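Local atomic coordinates of Lin2004 protein (Listeria innocua, PDB entry 2HUJ), a protein that is of unknown function but adopts a four-helical bundle fold and represents the bacterial DUF1798 family. Residues E27-Q32 / Q93-V98; D68-L73 / L89-A94; I75-T80 / T127-F132. All coordinates share one frame; numbering follows the deposited sequence.

Interaction 1 of 3, residues E27-Q32 / Q93-V98; sequences EQLLLQ and QACDNV
L29 and V98 carry most of this contact between helix 16-45 and helix 88-104, each losing about 60 Å² of the 167 Å² buried. The two branches of L29 do different work. Its CD1 rests against both methyls of V98, 4.0 Å from V98 CG1, whereas its CD2 packs on the sulfur of C95, with L29 CD2 to C95 SG at 3.8 Å. CG anti to the backbone N (chi1 -170°) sends the leucine fork across, and chi2 then directs CD1 to V98 and CD2 to C95. One turn later, Q32 contributes its aliphatic part, its CG lying 3.7 Å from V98 CG1. The bend of the Q32 chain at chi2 (63°) turns the amide off this line.

The tight part is therefore a small patch in which all four touching residues are buried, at the very centre of the chain. F70 and L126 of the other two helices also border it. The segment axes approach to 10.9 Å at 41°, and the nearest CA atoms, those of Q32 and V98, are 7.5 Å apart, so the segments separate toward their N-terminal ends. L31, Q93 and D96 make up the solvent side. Running in the same general sense, these first and third helices are a diagonal pair of the antiparallel four-helical bundle, meeting in its core. Since methyls, methylene and sulfur make all the touches, the contact implies cohesion by shape and burial, with NE2 of the nearby Q32 amide bonded to N36 OD1 on its own helix.

Interaction 2 of 3, residues D68-L73 / L89-A94; sequences DDFLEL and LQLRQA
L71 reaches from helix 52-81 to both L91 and R92 of helix 88-104 and can be traced outward atom by atom. Its CB points towards the 89-94 segment. CG, set anti to the carbonyl carbon (chi1 -71°), meets the sulfur of C95 just beyond that segment. At the fork the branches part: L71 CD2 comes 4.2 Å from L91 O, with the L91 CB slightly farther off, while L71 CD1 comes 4.1 Å from R92 NH1. The arginine starts out facing away, yet the R92 chain, extended from CG to NE, crosses the L71 side chain at about a right angle, and its guanidinium meets CD1 obliquely; the charge itself is paired with E88.

Deeper in, F70 takes the inner side. Its ring offers an edge to L91, with F70 CZ 4.0 Å from L91 CD2 and that methyl lying near the ring plane. A buried aromatic edge on a leucine methyl thus sits beside a partly exposed leucine-arginine contact, the gradient expected from core to surface.

The backbone evidence agrees. The segment axes run at 171° and approach to 10.6 Å, and L71 and R92 are the nearest pair, 7.5 Å between CA atoms. Successive helices packed antiparallel across a short connection form a helical hairpin, here the middle one of an up-and-down four-helical bundle.

Interaction 3 of 3, residues I75-T80 / T127-F132; sequences IPWVNT and TRVRDF
OD1 of D131, the residue just before the F132 that touches W77, is gripped side-on by two nitrogens of neighbouring R130 in a hydrogen-bonded salt bridge within helix 112-137: R130 NE and R130 NH2 each lie 3.1 Å from D131 OD1. The oxygen sits in the guanidinium plane, but NE meets it from above the carboxylate plane whereas NH2 arrives on the syn side. Two bonds to one atom should restrict rotation of the arginine head, and T127 CG2 packs on one face of that head. A second shared acceptor, P76 O, takes the backbone N of T80 and also T80 OG1, the latter at 3.0 Å from P76 O and on the opposite face of the carbonyl plane. The acceptor belongs to the proline at a kink, whose nitrogen has no bond to the preceding turn; the donors come from one turn further on.

Between these polar pairs, W77 spans the gap from helix 52-81 to helix 112-137, the second and fourth helices of the four-helical bundle. Its CG is anti to the backbone N (chi1 168°), which sends the indole across with its six-membered ring leading. W77 CZ2 is 3.8 Å from both F132 CD1 and F132 CE1, and CD1 lies at the indole edge, near its plane. The rings meet obliquely, planes at 66° and centroids 5.9 Å apart. On the V129 side, W77 CH2 comes 4.0 Å from V129 CG1. V129 is the buried member and continues to L91 and T26 of the remaining helices; W77 also touches P83.

The three contacts touch one another within the bundle. Interaction 1 lies at the centre of the chain, interaction 2 about 9 Å and interaction 3 about 14 Å from that centre. Interactions 1 and 2 share Q93 and A94, have centres about 8 Å apart, and join where C95 SG lies 3.6 Å and L29 CD2 3.7 Å from F70 CD2. L91 then hands interaction 2 on to interaction 3, centres about 9 Å apart, its CD1 being 3.8 Å from V78 CB. Interactions 1 and 3, centres about 13 Å apart, meet through L30 CD2 and T127 CG2 at 3.7 Å. No active site or ligand is known here, so the three contacts are best read as fold architecture.

Interaction 1 of 3, residues E27-Q32 / Q93-V98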
ATOM      1  N   GLU A  27      -3.107   1.328  -7.858  1.00 25.31           N
ATOM      2  CA  GLU A  27      -4.266   0.441  -7.628  1.00 26.12           C
ATOM      3  C   GLU A  27      -3.806  -0.887  -7.023  1.00 23.78           C
ATOM      4  O   GLU A  27      -4.402  -1.443  -6.078  1.00 26.23           O
ATOM      5  CB  GLU A  27      -5.040   0.223  -8.934  1.00 26.41           C
ATOM      6  CG  GLU A  27      -5.773   1.517  -9.338  1.00 28.67           C
ATOM      7  CD  GLU A  27      -6.313   1.541 -10.751  1.00 37.55           C
ATOM      8  OE1 GLU A  27      -6.020   0.613 -11.536  1.00 41.92           O
ATOM      9  OE2 GLU A  27      -7.035   2.531 -11.039  1.00 45.62           O
ATOM     10  N   GLN A  28      -2.707  -1.393  -7.546  1.00 25.51           N
ATOM     11  CA  GLN A  28      -2.170  -2.647  -7.063  1.00 27.33           C
ATOM     12  C   GLN A  28      -1.759  -2.510  -5.596  1.00 25.96           C
ATOM     13  O   GLN A  28      -2.025  -3.396  -4.776  1.00 26.12           O
ATOM     14  CB  GLN A  28      -0.980  -3.048  -7.927  1.00 28.28           C
ATOM     15  CG  GLN A  28      -0.281  -4.279  -7.462  1.00 31.73           C
ATOM     16  CD  GLN A  28      -0.738  -5.465  -8.233  1.00 49.55           C
ATOM     17  OE1 GLN A  28      -0.054  -5.909  -9.139  1.00 59.82           O
ATOM     18  NE2 GLN A  28      -1.925  -5.948  -7.930  1.00 51.52           N
ATOM     19  N   LEU A  29      -1.109  -1.401  -5.256  1.00 25.34           N
ATOM     20  CA  LEU A  29      -0.688  -1.171  -3.874  1.00 24.75           C
ATOM     21  C   LEU A  29      -1.871  -0.961  -2.914  1.00 26.02           C
ATOM     22  O   LEU A  29      -1.838  -1.447  -1.775  1.00 25.80           O
ATOM     23  CB  LEU A  29       0.287  -0.008  -3.805  1.00 24.20           C
ATOM     24  CG  LEU A  29       0.989   0.197  -2.453  1.00 24.44           C
ATOM     25  CD1 LEU A  29       1.715  -1.073  -1.960  1.00 28.99           C
ATOM     26  CD2 LEU A  29       1.966   1.355  -2.525  1.00 27.30           C
ATOM     27  N   LEU A  30      -2.894  -0.239  -3.374  1.00 25.92           N
ATOM     28  CA  LEU A  30      -4.166  -0.140  -2.634  1.00 26.42           C
ATOM     29  C   LEU A  30      -4.784  -1.493  -2.360  1.00 26.48           C
ATOM     30  O   LEU A  30      -5.249  -1.785  -1.259  1.00 24.73           O
ATOM     31  CB  LEU A  30      -5.159   0.725  -3.358  1.00 25.47           C
ATOM     32  CG  LEU A  30      -4.987   2.238  -3.208  1.00 26.28           C
ATOM     33  CD1 LEU A  30      -5.701   2.926  -4.334  1.00 29.94           C
ATOM     34  CD2 LEU A  30      -5.568   2.655  -1.843  1.00 26.41           C
ATOM     35  N   LEU A  31      -4.768  -2.356  -3.363  1.00 23.88           N
ATOM     36  CA  LEU A  31      -5.273  -3.712  -3.198  1.00 26.13           C
ATOM     37  C   LEU A  31      -4.477  -4.522  -2.170  1.00 24.37           C
ATOM     38  O   LEU A  31      -5.064  -5.245  -1.334  1.00 26.14           O
ATOM     39  CB  LEU A  31      -5.296  -4.442  -4.559  1.00 23.68           C
ATOM     40  CG  LEU A  31      -6.138  -5.707  -4.613  1.00 31.09           C
ATOM     41  CD1 LEU A  31      -7.643  -5.332  -4.504  1.00 35.31           C
ATOM     42  CD2 LEU A  31      -5.885  -6.514  -5.887  1.00 33.35           C
ATOM     43  N   GLN A  32      -3.155  -4.389  -2.203  1.00 25.58           N
ATOM     44  CA  GLN A  32      -2.325  -5.023  -1.189  1.00 25.18           C
ATOM     45  C   GLN A  32      -2.708  -4.559   0.207  1.00 25.29           C
ATOM     46  O   GLN A  32      -2.774  -5.360   1.150  1.00 26.38           O
ATOM     47  CB  GLN A  32      -0.837  -4.777  -1.450  1.00 26.72           C
ATOM     48  CG  GLN A  32       0.091  -5.427  -0.425  1.00 28.74           C
ATOM     49  CD  GLN A  32       0.006  -6.956  -0.413  1.00 32.19           C
ATOM     50  OE1 GLN A  32       0.239  -7.566  -1.429  1.00 29.47           O
ATOM     51  NE2 GLN A  32      -0.346  -7.570   0.744  1.00 28.21           N
ATOM     52  N   GLN A  93       6.349   6.668   3.538  1.00 25.93           N
ATOM     53  CA  GLN A  93       5.699   6.237   4.771  1.00 27.70           C
ATOM     54  C   GLN A  93       4.460   5.409   4.475  1.00 26.81           C
ATOM     55  O   GLN A  93       4.229   4.388   5.150  1.00 26.04           O
ATOM     56  CB  GLN A  93       5.426   7.417   5.726  1.00 27.02           C
ATOM     57  CG  GLN A  93       6.691   8.008   6.262  1.00 29.47           C
ATOM     58  CD  GLN A  93       6.428   9.167   7.151  1.00 37.79           C
ATOM     59  OE1 GLN A  93       5.522   9.938   6.916  1.00 38.54           O
ATOM     60  NE2 GLN A  93       7.226   9.320   8.146  1.00 30.42           N
ATOM     61  N   ALA A  94       3.703   5.791   3.452  1.00 26.41           N
ATOM     62  CA  ALA A  94       2.544   5.014   3.012  1.00 27.51           C
ATOM     63  C   ALA A  94       2.971   3.587   2.663  1.00 29.21           C
ATOM     64  O   ALA A  94       2.312   2.595   3.069  1.00 30.85           O
ATOM     65  CB  ALA A  94       1.849   5.687   1.838  1.00 28.91           C
ATOM     66  N   CYS A  95       4.114   3.463   1.986  1.00 27.54           N
ATOM     67  CA  CYS A  95       4.690   2.159   1.622  1.00 27.71           C
ATOM     68  C   CYS A  95       5.235   1.373   2.817  1.00 29.05           C
ATOM     69  O   CYS A  95       5.028   0.170   2.926  1.00 28.50           O
ATOM     70  CB  CYS A  95       5.784   2.346   0.564  1.00 30.35           C
ATOM     71  SG  CYS A  95       5.068   2.857  -1.045  1.00 31.80           S
ATOM     72  N   ASP A  96       5.932   2.059   3.716  1.00 26.47           N
ATOM     73  CA  ASP A  96       6.403   1.432   4.955  1.00 27.25           C
ATOM     74  C   ASP A  96       5.235   0.796   5.679  1.00 26.95           C
ATOM     75  O   ASP A  96       5.346  -0.343   6.201  1.00 25.49           O
ATOM     76  CB  ASP A  96       7.049   2.434   5.898  1.00 25.98           C
ATOM     77  CG  ASP A  96       8.372   2.971   5.411  1.00 32.50           C
ATOM     78  OD1 ASP A  96       9.026   2.347   4.538  1.00 34.24           O
ATOM     79  OD2 ASP A  96       8.760   4.049   5.931  1.00 32.07           O
ATOM     80  N   ASN A  97       4.106   1.507   5.723  1.00 25.75           N
ATOM     81  CA  ASN A  97       2.919   0.999   6.429  1.00 27.31           C
ATOM     82  C   ASN A  97       2.445  -0.325   5.866  1.00 27.72           C
ATOM     83  O   ASN A  97       1.978  -1.193   6.591  1.00 27.49           O
ATOM     84  CB  ASN A  97       1.745   1.984   6.327  1.00 28.44           C
ATOM     85  CG  ASN A  97       2.002   3.304   7.037  1.00 26.39           C
ATOM     86  OD1 ASN A  97       2.882   3.400   7.883  1.00 26.85           O
ATOM     87  ND2 ASN A  97       1.250   4.340   6.670  1.00 27.30           N
ATOM     88  N   VAL A  98       2.475  -0.438   4.540  1.00 27.11           N
ATOM     89  CA  VAL A  98       2.029  -1.656   3.879  1.00 26.14           C
ATOM     90  C   VAL A  98       2.912  -2.834   4.274  1.00 27.60           C
ATOM     91  O   VAL A  98       2.419  -3.931   4.502  1.00 29.75           O
ATOM     92  CB  VAL A  98       2.038  -1.486   2.375  1.00 25.10           C
ATOM     93  CG1 VAL A  98       1.673  -2.800   1.672  1.00 27.84           C
ATOM     94  CG2 VAL A  98       1.025  -0.410   1.949  1.00 28.64           C
TER

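Interaction 2 of 3, residues D68-L73 / L89-A94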
ATOM      1  N   ASP A  68       7.704  -1.448  -3.907  1.00 29.42           N
ATOM      2  CA  ASP A  68       8.890  -1.044  -4.666  1.00 30.49           C
ATOM      3  C   ASP A  68       8.513  -0.611  -6.089  1.00 29.87           C
ATOM      4  O   ASP A  68       9.042   0.369  -6.594  1.00 30.41           O
ATOM      5  CB  ASP A  68       9.910  -2.194  -4.762  1.00 34.43           C
ATOM      6  CG  ASP A  68      10.631  -2.514  -3.422  1.00 35.97           C
ATOM      7  OD1 ASP A  68      10.575  -1.750  -2.451  1.00 36.82           O
ATOM      8  OD2 ASP A  68      11.284  -3.579  -3.389  1.00 43.34           O
ATOM      9  N   ASP A  69       7.601  -1.359  -6.725  1.00 28.06           N
ATOM     10  CA  ASP A  69       7.120  -1.057  -8.063  1.00 27.51           C
ATOM     11  C   ASP A  69       6.446   0.313  -8.063  1.00 24.65           C
ATOM     12  O   ASP A  69       6.677   1.132  -8.951  1.00 26.34           O
ATOM     13  CB  ASP A  69       6.110  -2.119  -8.518  1.00 27.76           C
ATOM     14  CG  ASP A  69       6.762  -3.410  -8.999  1.00 36.85           C
ATOM     15  OD1 ASP A  69       8.002  -3.559  -8.882  1.00 38.46           O
ATOM     16  OD2 ASP A  69       5.999  -4.296  -9.455  1.00 40.57           O
ATOM     17  N   PHE A  70       5.639   0.580  -7.036  1.00 26.84           N
ATOM     18  CA  PHE A  70       5.000   1.882  -6.924  1.00 27.15           C
ATOM     19  C   PHE A  70       6.015   3.007  -6.773  1.00 28.42           C
ATOM     20  O   PHE A  70       5.968   3.999  -7.501  1.00 27.03           O
ATOM     21  CB  PHE A  70       4.017   1.887  -5.759  1.00 26.06           C
ATOM     22  CG  PHE A  70       3.494   3.249  -5.391  1.00 23.78           C
ATOM     23  CD1 PHE A  70       2.418   3.859  -6.099  1.00 24.69           C
ATOM     24  CD2 PHE A  70       4.030   3.928  -4.305  1.00 26.96           C
ATOM     25  CE1 PHE A  70       1.936   5.092  -5.707  1.00 24.66           C
ATOM     26  CE2 PHE A  70       3.555   5.160  -3.926  1.00 26.99           C
ATOM     27  CZ  PHE A  70       2.523   5.758  -4.623  1.00 24.96           C
ATOM     28  N   LEU A  71       6.946   2.851  -5.846  1.00 27.99           N
ATOM     29  CA  LEU A  71       7.920   3.906  -5.580  1.00 28.42           C
ATOM     30  C   LEU A  71       8.823   4.198  -6.765  1.00 27.60           C
ATOM     31  O   LEU A  71       9.198   5.346  -6.982  1.00 27.28           O
ATOM     32  CB  LEU A  71       8.788   3.573  -4.380  1.00 28.31           C
ATOM     33  CG  LEU A  71       8.079   3.647  -3.019  1.00 27.74           C
ATOM     34  CD1 LEU A  71       9.040   3.107  -1.974  1.00 34.65           C
ATOM     35  CD2 LEU A  71       7.623   5.064  -2.704  1.00 31.33           C
ATOM     36  N   GLU A  72       9.169   3.166  -7.523  1.00 29.41           N
ATOM     37  CA  GLU A  72      10.006   3.315  -8.729  1.00 30.02           C
ATOM     38  C   GLU A  72       9.504   4.420  -9.643  1.00 27.88           C
ATOM     39  O   GLU A  72      10.297   5.175 -10.178  1.00 27.24           O
ATOM     40  CB  GLU A  72      10.050   1.987  -9.490  1.00 29.22           C
ATOM     41  CG  GLU A  72      11.025   1.959 -10.625  1.00 33.33           C
ATOM     42  CD  GLU A  72      10.858   0.758 -11.544  1.00 40.66           C
ATOM     43  OE1 GLU A  72      10.021  -0.141 -11.261  1.00 48.17           O
ATOM     44  OE2 GLU A  72      11.586   0.732 -12.562  1.00 55.57           O
ATOM     45  N   LEU A  73       8.188   4.505  -9.808  1.00 25.37           N
ATOM     46  CA  LEU A  73       7.548   5.546 -10.614  1.00 25.43           C
ATOM     47  C   LEU A  73       7.038   6.747  -9.828  1.00 22.65           C
ATOM     48  O   LEU A  73       7.085   7.886 -10.308  1.00 26.69           O
ATOM     49  CB  LEU A  73       6.382   4.942 -11.381  1.00 26.36           C
ATOM     50  CG  LEU A  73       6.711   3.761 -12.296  1.00 34.86           C
ATOM     51  CD1 LEU A  73       5.484   3.456 -13.112  1.00 36.74           C
ATOM     52  CD2 LEU A  73       7.872   4.094 -13.213  1.00 35.87           C
ATOM     53  N   LEU A  89       8.486  11.828   1.283  1.00 24.44           N
ATOM     54  CA  LEU A  89       8.409  11.172   2.592  1.00 23.86           C
ATOM     55  C   LEU A  89       7.014  10.604   2.809  1.00 25.15           C
ATOM     56  O   LEU A  89       6.867   9.495   3.261  1.00 24.99           O
ATOM     57  CB  LEU A  89       8.814  12.096   3.729  1.00 24.75           C
ATOM     58  CG  LEU A  89       8.826  11.411   5.105  1.00 22.43           C
ATOM     59  CD1 LEU A  89       9.757  10.198   5.201  1.00 29.99           C
ATOM     60  CD2 LEU A  89       9.153  12.427   6.176  1.00 27.70           C
ATOM     61  N   GLN A  90       5.993  11.361   2.470  1.00 26.06           N
ATOM     62  CA  GLN A  90       4.614  10.874   2.640  1.00 26.65           C
ATOM     63  C   GLN A  90       4.383   9.575   1.885  1.00 27.10           C
ATOM     64  O   GLN A  90       3.755   8.642   2.374  1.00 27.04           O
ATOM     65  CB  GLN A  90       3.636  11.957   2.125  1.00 24.35           C
ATOM     66  CG  GLN A  90       3.390  13.160   3.071  1.00 28.10           C
ATOM     67  CD  GLN A  90       2.914  14.403   2.343  1.00 31.25           C
ATOM     68  OE1 GLN A  90       3.666  15.037   1.582  1.00 29.25           O
ATOM     69  NE2 GLN A  90       1.650  14.738   2.526  1.00 30.76           N
ATOM     70  N   LEU A  91       4.885   9.512   0.658  1.00 26.10           N
ATOM     71  CA  LEU A  91       4.725   8.315  -0.147  1.00 26.11           C
ATOM     72  C   LEU A  91       5.534   7.171   0.417  1.00 25.92           C
ATOM     73  O   LEU A  91       5.049   6.038   0.452  1.00 26.01           O
ATOM     74  CB  LEU A  91       5.137   8.587  -1.587  1.00 27.48           C
ATOM     75  CG  LEU A  91       4.225   9.526  -2.362  1.00 28.79           C
ATOM     76  CD1 LEU A  91       4.721   9.721  -3.787  1.00 29.99           C
ATOM     77  CD2 LEU A  91       2.788   9.001  -2.302  1.00 30.53           C
ATOM     78  N   ARG A  92       6.756   7.436   0.879  1.00 26.86           N
ATOM     79  CA  ARG A  92       7.567   6.368   1.458  1.00 27.22           C
ATOM     80  C   ARG A  92       6.932   5.797   2.725  1.00 26.87           C
ATOM     81  O   ARG A  92       6.964   4.582   2.948  1.00 26.15           O
ATOM     82  CB  ARG A  92       8.989   6.843   1.737  1.00 27.91           C
ATOM     83  CG  ARG A  92       9.827   7.097   0.487  1.00 27.13           C
ATOM     84  CD  ARG A  92      11.247   7.408   0.793  1.00 30.20           C
ATOM     85  NE  ARG A  92      12.043   7.709  -0.399  1.00 29.53           N
ATOM     86  CZ  ARG A  92      12.489   6.822  -1.274  1.00 36.49           C
ATOM     87  NH1 ARG A  92      12.237   5.541  -1.124  1.00 35.46           N
ATOM     88  NH2 ARG A  92      13.181   7.239  -2.335  1.00 35.29           N
ATOM     89  N   GLN A  93       6.349   6.668   3.538  1.00 25.93           N
ATOM     90  CA  GLN A  93       5.699   6.237   4.771  1.00 27.70           C
ATOM     91  C   GLN A  93       4.460   5.409   4.475  1.00 26.81           C
ATOM     92  O   GLN A  93       4.229   4.388   5.150  1.00 26.04           O
ATOM     93  CB  GLN A  93       5.426   7.417   5.726  1.00 27.02           C
ATOM     94  CG  GLN A  93       6.691   8.008   6.262  1.00 29.47           C
ATOM     95  CD  GLN A  93       6.428   9.167   7.151  1.00 37.79           C
ATOM     96  OE1 GLN A  93       5.522   9.938   6.916  1.00 38.54           O
ATOM     97  NE2 GLN A  93       7.226   9.320   8.146  1.00 30.42           N
ATOM     98  N   ALA A  94       3.703   5.791   3.452  1.00 26.41           N
ATOM     99  CA  ALA A  94       2.544   5.014   3.012  1.00 27.51           C
ATOM    100  C   ALA A  94       2.971   3.587   2.663  1.00 29.21           C
ATOM    101  O   ALA A  94       2.312   2.595   3.069  1.00 30.85           O
ATOM    102  CB  ALA A  94       1.849   5.687   1.838  1.00 28.91           C
TER

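Interaction 3 of 3, residues I75-T80 / T127-F132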
ATOM      1  N   ILE A  75       8.172   8.208  -6.947  1.00 25.40           N
ATOM      2  CA  ILE A  75       9.153   9.200  -6.496  1.00 26.57           C
ATOM      3  C   ILE A  75       9.549  10.184  -7.599  1.00 28.01           C
ATOM      4  O   ILE A  75       9.432  11.401  -7.391  1.00 28.34           O
ATOM      5  CB  ILE A  75      10.367   8.570  -5.774  1.00 30.23           C
ATOM      6  CG1 ILE A  75       9.918   7.735  -4.585  1.00 33.50           C
ATOM      7  CG2 ILE A  75      11.343   9.678  -5.304  1.00 32.30           C
ATOM      8  CD1 ILE A  75       8.943   8.423  -3.657  1.00 37.53           C
ATOM      9  N   PRO A  76       9.990   9.694  -8.779  1.00 29.11           N
ATOM     10  CA  PRO A  76      10.238  10.629  -9.892  1.00 28.50           C
ATOM     11  C   PRO A  76       9.006  11.488 -10.226  1.00 28.50           C
ATOM     12  O   PRO A  76       9.122  12.696 -10.475  1.00 28.48           O
ATOM     13  CB  PRO A  76      10.561   9.690 -11.057  1.00 32.19           C
ATOM     14  CG  PRO A  76      11.050   8.437 -10.414  1.00 34.01           C
ATOM     15  CD  PRO A  76      10.357   8.308  -9.122  1.00 29.85           C
ATOM     16  N   TRP A  77       7.825  10.877 -10.209  1.00 27.34           N
ATOM     17  CA  TRP A  77       6.598  11.630 -10.460  1.00 24.06           C
ATOM     18  C   TRP A  77       6.388  12.729  -9.430  1.00 26.59           C
ATOM     19  O   TRP A  77       6.130  13.872  -9.792  1.00 25.70           O
ATOM     20  CB  TRP A  77       5.388  10.698 -10.486  1.00 25.48           C
ATOM     21  CG  TRP A  77       4.052  11.373 -10.448  1.00 24.40           C
ATOM     22  CD1 TRP A  77       3.420  11.979 -11.483  1.00 27.69           C
ATOM     23  CD2 TRP A  77       3.153  11.455  -9.329  1.00 27.01           C
ATOM     24  NE1 TRP A  77       2.207  12.467 -11.069  1.00 30.27           N
ATOM     25  CE2 TRP A  77       2.016  12.143  -9.758  1.00 27.53           C
ATOM     26  CE3 TRP A  77       3.204  11.006  -8.013  1.00 26.48           C
ATOM     27  CZ2 TRP A  77       0.933  12.393  -8.915  1.00 28.36           C
ATOM     28  CZ3 TRP A  77       2.141  11.262  -7.191  1.00 26.05           C
ATOM     29  CH2 TRP A  77       1.023  11.955  -7.641  1.00 28.89           C
ATOM     30  N   VAL A  78       6.534  12.411  -8.148  1.00 27.02           N
ATOM     31  CA  VAL A  78       6.148  13.390  -7.124  1.00 29.66           C
ATOM     32  C   VAL A  78       7.100  14.580  -7.158  1.00 32.80           C
ATOM     33  O   VAL A  78       6.683  15.717  -6.868  1.00 33.37           O
ATOM     34  CB  VAL A  78       6.023  12.773  -5.686  1.00 31.79           C
ATOM     35  CG1 VAL A  78       7.360  12.691  -5.022  1.00 34.99           C
ATOM     36  CG2 VAL A  78       5.022  13.575  -4.850  1.00 32.16           C
ATOM     37  N   ASN A  79       8.355  14.338  -7.542  1.00 33.87           N
ATOM     38  CA  ASN A  79       9.360  15.382  -7.529  1.00 36.15           C
ATOM     39  C   ASN A  79       9.363  16.178  -8.841  1.00 39.67           C
ATOM     40  O   ASN A  79       9.840  17.310  -8.873  1.00 41.11           O
ATOM     41  CB  ASN A  79      10.752  14.808  -7.198  1.00 36.85           C
ATOM     42  CG  ASN A  79      10.866  14.316  -5.758  1.00 34.71           C
ATOM     43  OD1 ASN A  79      10.298  14.901  -4.831  1.00 41.49           O
ATOM     44  ND2 ASN A  79      11.591  13.227  -5.557  1.00 43.17           N
ATOM     45  N   THR A  80       8.805  15.628  -9.916  1.00 39.03           N
ATOM     46  CA  THR A  80       8.712  16.383 -11.157  1.00 38.68           C
ATOM     47  C   THR A  80       7.355  17.052 -11.315  1.00 38.35           C
ATOM     48  O   THR A  80       7.292  18.221 -11.694  1.00 37.54           O
ATOM     49  CB  THR A  80       9.008  15.535 -12.383  1.00 40.01           C
ATOM     50  OG1 THR A  80       8.001  14.531 -12.516  1.00 51.20           O
ATOM     51  CG2 THR A  80      10.382  14.867 -12.271  1.00 41.24           C
ATOM     52  N   THR A 127      -5.260   6.713  -2.301  1.00 24.83           N
ATOM     53  CA  THR A 127      -6.491   7.090  -2.999  1.00 25.70           C
ATOM     54  C   THR A 127      -6.363   8.524  -3.543  1.00 25.75           C
ATOM     55  O   THR A 127      -6.860   8.818  -4.619  1.00 28.26           O
ATOM     56  CB  THR A 127      -7.776   6.903  -2.162  1.00 26.89           C
ATOM     57  OG1 THR A 127      -7.720   7.691  -0.971  1.00 35.83           O
ATOM     58  CG2 THR A 127      -7.995   5.486  -1.803  1.00 26.51           C
ATOM     59  N   ARG A 128      -5.654   9.394  -2.824  1.00 26.49           N
ATOM     60  CA  ARG A 128      -5.451  10.765  -3.290  1.00 30.05           C
ATOM     61  C   ARG A 128      -4.653  10.720  -4.605  1.00 29.13           C
ATOM     62  O   ARG A 128      -5.000  11.411  -5.562  1.00 27.26           O
ATOM     63  CB  ARG A 128      -4.786  11.625  -2.225  1.00 28.54           C
ATOM     64  CG  ARG A 128      -4.323  13.010  -2.705  1.00 38.04           C
ATOM     65  CD  ARG A 128      -4.004  13.942  -1.521  1.00 38.82           C
ATOM     66  NE  ARG A 128      -5.211  14.445  -0.867  1.00 54.45           N
ATOM     67  N   VAL A 129      -3.623   9.868  -4.656  1.00 25.08           N
ATOM     68  CA  VAL A 129      -2.793   9.707  -5.846  1.00 26.70           C
ATOM     69  C   VAL A 129      -3.627   9.129  -7.012  1.00 25.23           C
ATOM     70  O   VAL A 129      -3.614   9.639  -8.121  1.00 27.36           O
ATOM     71  CB  VAL A 129      -1.584   8.787  -5.578  1.00 26.60           C
ATOM     72  CG1 VAL A 129      -0.843   8.460  -6.868  1.00 26.25           C
ATOM     73  CG2 VAL A 129      -0.607   9.429  -4.591  1.00 29.11           C
ATOM     74  N   ARG A 130      -4.367   8.072  -6.723  1.00 25.49           N
ATOM     75  CA  ARG A 130      -5.212   7.439  -7.710  1.00 26.96           C
ATOM     76  C   ARG A 130      -6.202   8.423  -8.310  1.00 28.46           C
ATOM     77  O   ARG A 130      -6.352   8.517  -9.536  1.00 29.34           O
ATOM     78  CB  ARG A 130      -5.978   6.314  -7.079  1.00 27.67           C
ATOM     79  CG  ARG A 130      -6.849   5.530  -8.064  1.00 31.67           C
ATOM     80  CD  ARG A 130      -7.812   4.632  -7.303  1.00 36.53           C
ATOM     81  NE  ARG A 130      -8.800   5.436  -6.595  1.00 35.32           N
ATOM     82  CZ  ARG A 130      -9.648   4.976  -5.678  1.00 43.45           C
ATOM     83  NH1 ARG A 130      -9.632   3.699  -5.321  1.00 45.39           N
ATOM     84  NH2 ARG A 130     -10.517   5.806  -5.105  1.00 43.76           N
ATOM     85  N   ASP A 131      -6.900   9.128  -7.431  1.00 30.19           N
ATOM     86  CA  ASP A 131      -7.954  10.037  -7.875  1.00 30.51           C
ATOM     87  C   ASP A 131      -7.365  11.178  -8.718  1.00 29.82           C
ATOM     88  O   ASP A 131      -7.945  11.589  -9.726  1.00 32.39           O
ATOM     89  CB  ASP A 131      -8.734  10.566  -6.666  1.00 30.61           C
ATOM     90  CG  ASP A 131      -9.589   9.500  -5.993  1.00 29.03           C
ATOM     91  OD1 ASP A 131      -9.759   8.393  -6.551  1.00 31.80           O
ATOM     92  OD2 ASP A 131     -10.087   9.761  -4.866  1.00 39.36           O
ATOM     93  N   PHE A 132      -6.203  11.669  -8.321  1.00 30.26           N
ATOM     94  CA  PHE A 132      -5.510  12.737  -9.052  1.00 29.35           C
ATOM     95  C   PHE A 132      -5.154  12.287 -10.464  1.00 28.54           C
ATOM     96  O   PHE A 132      -5.367  12.999 -11.454  1.00 29.75           O
ATOM     97  CB  PHE A 132      -4.236  13.113  -8.302  1.00 30.12           C
ATOM     98  CG  PHE A 132      -3.377  14.143  -9.005  1.00 28.60           C
ATOM     99  CD1 PHE A 132      -2.424  13.760  -9.937  1.00 34.55           C
ATOM    100  CD2 PHE A 132      -3.513  15.495  -8.710  1.00 36.59           C
ATOM    101  CE1 PHE A 132      -1.640  14.705 -10.582  1.00 33.26           C
ATOM    102  CE2 PHE A 132      -2.722  16.443  -9.343  1.00 30.32           C
ATOM    103  CZ  PHE A 132      -1.799  16.054 -10.281  1.00 36.70           C
TER